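Local coordinates for protein CCMAN5 (Cellulosimicrobium cellulans, PDB 2XSG) that probably hydrolyses alpha-mannosidic linkages as a family 92 glycoside hydrolase, a bacterial mannosidase that carries a calcium ion, at residues D717-F731 and A745-W758. Sequence-based numbering, arbitrary orientation.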
# COMPACT_ATOMS: atom_id res chain seq x y z
N ASP A 717 -12.36 2.07 -27.18
CA ASP A 717 -11.59 2.29 -28.39
C ASP A 717 -11.16 3.75 -28.48
O ASP A 717 -10.14 4.06 -29.08
CB ASP A 717 -12.41 1.93 -29.64
CG ASP A 717 -12.69 0.43 -29.75
OD1 ASP A 717 -11.74 -0.38 -29.66
OD2 ASP A 717 -13.87 0.07 -29.96
N ALA A 718 -11.95 4.64 -27.90
CA ALA A 718 -11.67 6.07 -27.96
C ALA A 718 -10.92 6.53 -26.71
O ALA A 718 -11.49 7.15 -25.82
CB ALA A 718 -12.95 6.88 -28.18
N PHE A 719 -9.63 6.23 -26.68
CA PHE A 719 -8.80 6.52 -25.50
C PHE A 719 -7.70 7.56 -25.78
O PHE A 719 -6.82 7.76 -24.95
CB PHE A 719 -8.22 5.21 -24.94
CG PHE A 719 -7.51 4.37 -25.96
CD1 PHE A 719 -6.23 4.71 -26.40
CD2 PHE A 719 -8.13 3.24 -26.50
CE1 PHE A 719 -5.58 3.94 -27.36
CE2 PHE A 719 -7.48 2.46 -27.45
CZ PHE A 719 -6.20 2.82 -27.89
N TYR A 720 -7.74 8.18 -26.95
CA TYR A 720 -6.76 9.22 -27.33
C TYR A 720 -7.41 10.58 -27.18
O TYR A 720 -8.58 10.77 -27.56
CB TYR A 720 -6.32 9.08 -28.80
CG TYR A 720 -5.50 7.85 -29.16
CD1 TYR A 720 -4.17 7.75 -28.77
CD2 TYR A 720 -6.05 6.82 -29.91
CE1 TYR A 720 -3.42 6.65 -29.10
CE2 TYR A 720 -5.30 5.70 -30.25
CZ TYR A 720 -3.97 5.63 -29.85
OH TYR A 720 -3.19 4.55 -30.16
N VAL A 721 -6.66 11.53 -26.62
CA VAL A 721 -7.14 12.91 -26.49
C VAL A 721 -7.05 13.60 -27.84
O VAL A 721 -6.04 13.50 -28.51
CB VAL A 721 -6.36 13.68 -25.41
CG1 VAL A 721 -6.78 15.14 -25.36
CG2 VAL A 721 -6.55 13.00 -24.04
N GLN A 722 -8.14 14.26 -28.26
CA GLN A 722 -8.17 14.99 -29.54
C GLN A 722 -7.99 16.48 -29.32
O GLN A 722 -7.43 17.17 -30.16
CB GLN A 722 -9.50 14.75 -30.27
CG GLN A 722 -9.87 13.29 -30.43
CD GLN A 722 -8.82 12.48 -31.20
OE1 GLN A 722 -8.21 11.54 -30.67
NE2 GLN A 722 -8.62 12.84 -32.46
N SER A 723 -8.51 16.98 -28.20
CA SER A 723 -8.41 18.38 -27.83
C SER A 723 -8.80 18.48 -26.37
O SER A 723 -9.32 17.51 -25.81
CB SER A 723 -9.33 19.25 -28.70
OG SER A 723 -10.67 19.16 -28.24
N ALA A 724 -8.55 19.64 -25.76
CA ALA A 724 -8.86 19.83 -24.33
C ALA A 724 -9.18 21.28 -24.01
O ALA A 724 -8.72 22.18 -24.72
CB ALA A 724 -7.70 19.34 -23.47
N THR A 725 -9.97 21.49 -22.96
CA THR A 725 -10.13 22.82 -22.35
C THR A 725 -9.91 22.77 -20.84
O THR A 725 -10.16 21.73 -20.19
CB THR A 725 -11.52 23.48 -22.60
OG1 THR A 725 -12.57 22.70 -22.02
CG2 THR A 725 -11.79 23.72 -24.08
N LEU A 726 -9.46 23.89 -20.28
CA LEU A 726 -9.31 24.08 -18.85
C LEU A 726 -10.14 25.31 -18.44
O LEU A 726 -9.86 26.43 -18.89
CB LEU A 726 -7.84 24.29 -18.46
CG LEU A 726 -7.56 24.48 -16.95
CD1 LEU A 726 -8.00 23.25 -16.12
CD2 LEU A 726 -6.09 24.83 -16.68
N ASP A 727 -11.18 25.07 -17.64
CA ASP A 727 -12.13 26.12 -17.25
C ASP A 727 -12.60 26.91 -18.47
O ASP A 727 -12.58 28.16 -18.47
CB ASP A 727 -11.49 27.06 -16.22
CG ASP A 727 -11.17 26.36 -14.90
OD1 ASP A 727 -11.78 25.32 -14.59
OD2 ASP A 727 -10.32 26.87 -14.14
N GLY A 728 -12.98 26.18 -19.52
CA GLY A 728 -13.56 26.76 -20.75
C GLY A 728 -12.59 27.20 -21.84
O GLY A 728 -13.01 27.45 -22.97
N ALA A 729 -11.30 27.30 -21.51
CA ALA A 729 -10.30 27.86 -22.42
C ALA A 729 -9.39 26.77 -22.98
O ALA A 729 -9.06 25.82 -22.27
CB ALA A 729 -9.46 28.93 -21.68
N THR A 730 -9.00 26.93 -24.25
CA THR A 730 -8.15 25.95 -24.93
C THR A 730 -6.93 25.60 -24.08
O THR A 730 -6.24 26.47 -23.59
CB THR A 730 -7.66 26.46 -26.31
OG1 THR A 730 -8.79 26.83 -27.10
CG2 THR A 730 -6.91 25.35 -27.08
N PHE A 731 -6.71 24.30 -23.90
CA PHE A 731 -5.64 23.81 -23.05
C PHE A 731 -4.76 22.83 -23.85
O PHE A 731 -5.26 21.87 -24.44
CB PHE A 731 -6.25 23.12 -21.83
CG PHE A 731 -5.24 22.56 -20.89
CD1 PHE A 731 -4.33 23.40 -20.23
CD2 PHE A 731 -5.23 21.20 -20.60
CE1 PHE A 731 -3.38 22.87 -19.34
CE2 PHE A 731 -4.31 20.67 -19.71
CZ PHE A 731 -3.37 21.51 -19.08
N ALA A 745 -10.98 22.97 -10.65
CA ALA A 745 -11.02 23.25 -12.08
C ALA A 745 -11.93 22.28 -12.87
O ALA A 745 -12.24 21.18 -12.41
CB ALA A 745 -9.62 23.25 -12.65
N ASP A 746 -12.35 22.72 -14.06
CA ASP A 746 -13.05 21.87 -15.02
C ASP A 746 -12.09 21.53 -16.15
O ASP A 746 -11.82 22.37 -17.01
CB ASP A 746 -14.27 22.58 -15.62
CG ASP A 746 -15.37 22.79 -14.61
OD1 ASP A 746 -15.66 23.95 -14.30
OD2 ASP A 746 -15.95 21.80 -14.12
N LEU A 747 -11.57 20.31 -16.13
CA LEU A 747 -10.68 19.84 -17.20
C LEU A 747 -11.50 18.93 -18.11
O LEU A 747 -11.95 17.86 -17.69
CB LEU A 747 -9.48 19.10 -16.60
CG LEU A 747 -8.40 18.50 -17.51
CD1 LEU A 747 -7.63 19.58 -18.25
CD2 LEU A 747 -7.44 17.66 -16.68
N ALA A 748 -11.73 19.38 -19.34
CA ALA A 748 -12.58 18.67 -20.27
C ALA A 748 -11.80 18.17 -21.47
O ALA A 748 -11.26 18.96 -22.24
CB ALA A 748 -13.72 19.57 -20.73
N PHE A 749 -11.77 16.85 -21.65
CA PHE A 749 -11.11 16.28 -22.82
C PHE A 749 -12.11 15.84 -23.89
O PHE A 749 -13.21 15.42 -23.57
CB PHE A 749 -10.24 15.09 -22.41
CG PHE A 749 -9.10 15.46 -21.52
CD1 PHE A 749 -8.01 16.17 -22.01
CD2 PHE A 749 -9.11 15.10 -20.18
CE1 PHE A 749 -6.95 16.51 -21.18
CE2 PHE A 749 -8.07 15.44 -19.34
CZ PHE A 749 -6.98 16.15 -19.84
N ARG A 750 -11.71 15.95 -25.15
CA ARG A 750 -12.46 15.36 -26.27
C ARG A 750 -11.67 14.13 -26.72
O ARG A 750 -10.51 14.23 -27.12
CB ARG A 750 -12.60 16.38 -27.41
CG ARG A 750 -13.54 15.98 -28.57
CD ARG A 750 -13.61 17.09 -29.67
NE ARG A 750 -13.97 18.40 -29.10
CZ ARG A 750 -14.05 19.55 -29.78
NH1 ARG A 750 -13.79 19.60 -31.09
NH2 ARG A 750 -14.38 20.67 -29.14
N MET A 751 -12.30 12.96 -26.62
CA MET A 751 -11.63 11.68 -26.93
C MET A 751 -11.95 11.18 -28.32
O MET A 751 -12.98 11.53 -28.89
CB MET A 751 -12.00 10.63 -25.90
CG MET A 751 -11.87 11.08 -24.46
SD MET A 751 -10.19 11.57 -24.03
CE MET A 751 -9.32 10.01 -23.94
N GLY A 752 -11.08 10.33 -28.87
CA GLY A 752 -11.29 9.77 -30.20
C GLY A 752 -10.49 8.49 -30.37
O GLY A 752 -9.66 8.13 -29.53
N GLU A 753 -10.74 7.81 -31.47
CA GLU A 753 -10.21 6.47 -31.68
C GLU A 753 -8.83 6.47 -32.35
O GLU A 753 -8.19 5.41 -32.45
CB GLU A 753 -11.22 5.63 -32.48
CG GLU A 753 -12.48 5.32 -31.67
CD GLU A 753 -13.44 4.38 -32.37
OE1 GLU A 753 -12.99 3.59 -33.23
OE2 GLU A 753 -14.65 4.41 -32.03
N GLN A 754 -8.37 7.64 -32.79
CA GLN A 754 -7.07 7.77 -33.43
C GLN A 754 -6.15 8.70 -32.66
O GLN A 754 -6.62 9.63 -32.03
CB GLN A 754 -7.22 8.29 -34.88
CG GLN A 754 -8.43 7.75 -35.65
CD GLN A 754 -8.35 6.26 -35.90
OE1 GLN A 754 -7.25 5.70 -36.00
NE2 GLN A 754 -9.51 5.61 -36.02
N PRO A 755 -4.82 8.45 -32.71
CA PRO A 755 -3.85 9.40 -32.13
C PRO A 755 -3.98 10.79 -32.77
O PRO A 755 -4.22 10.90 -33.99
CB PRO A 755 -2.47 8.81 -32.50
CG PRO A 755 -2.71 7.44 -32.97
CD PRO A 755 -4.17 7.28 -33.32
N SER A 756 -3.81 11.83 -31.96
CA SER A 756 -3.78 13.20 -32.45
C SER A 756 -2.46 13.86 -32.04
O SER A 756 -1.69 13.29 -31.25
CB SER A 756 -4.98 13.99 -31.92
OG SER A 756 -4.71 14.53 -30.64
N ASP A 757 -2.22 15.07 -32.55
CA ASP A 757 -1.07 15.86 -32.15
C ASP A 757 -1.39 16.83 -30.98
O ASP A 757 -0.60 17.74 -30.68
CB ASP A 757 -0.47 16.60 -33.37
CG ASP A 757 -1.44 17.60 -34.01
OD1 ASP A 757 -2.58 17.77 -33.51
OD2 ASP A 757 -1.07 18.21 -35.03
N TRP A 758 -2.52 16.63 -30.30
CA TRP A 758 -2.81 17.40 -29.08
C TRP A 758 -1.67 17.29 -28.08
O TRP A 758 -1.15 16.20 -27.86
CB TRP A 758 -4.11 16.96 -28.37
CG TRP A 758 -4.29 17.72 -27.07
CD1 TRP A 758 -4.80 18.99 -26.94
CD2 TRP A 758 -3.92 17.30 -25.74
NE1 TRP A 758 -4.79 19.37 -25.62
CE2 TRP A 758 -4.26 18.35 -24.86
CE3 TRP A 758 -3.35 16.13 -25.21
CZ2 TRP A 758 -4.04 18.28 -23.47
CZ3 TRP A 758 -3.14 16.05 -23.82
CH2 TRP A 758 -3.49 17.13 -22.97
O HOH W 1 -8.82 3.12 -31.11
O HOH W 2 -3.78 11.74 -28.94
O HOH W 3 -13.01 23.33 -19.27
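W758 packs against V721 and A724, on the apolar face of an antiparallel strand pair, 720-726 with 746-752, in the mixed sheet of the family 92 catalytic region. V721 CG1 sits over the indole's six-membered ring, 3.9 Å from its centroid and 24° off the normal, a CH-pi contact; set anti to the backbone N (chi1 175°), the same methyl also reaches F749 CD1. A724 CB comes at the indole obliquely and meets F749 CD1 at 3.5 Å, while V721 CG2 turns to M751 SD. In the indole plane, W758 NE1 donates to F731 O at 2.8 Å, tying the loop after strand 746-752 to the chain that returns from the type I' turn L726-A729. A leucine in place of W758 would probably leave F731 O without this donor and V721 CG1 without its aromatic face. A classic beta bulge sets Q722 and S723 opposite R750, whose guanidinium has S723 OG over one face. Farther along, P755 lies alongside Y720, its CD over the ring, and helix 604-616 touches both residues. Within the sheet, strand 706-712 pairs in parallel with 746-752 along the edge away from 720-726. At the turn D727 OD1 takes the N-H of D746 almost straight. S756 OG donates to V721 O on a lone pair at 2.7 Å and, closing an ST turn, accepts from W758 N at 3.1 Å.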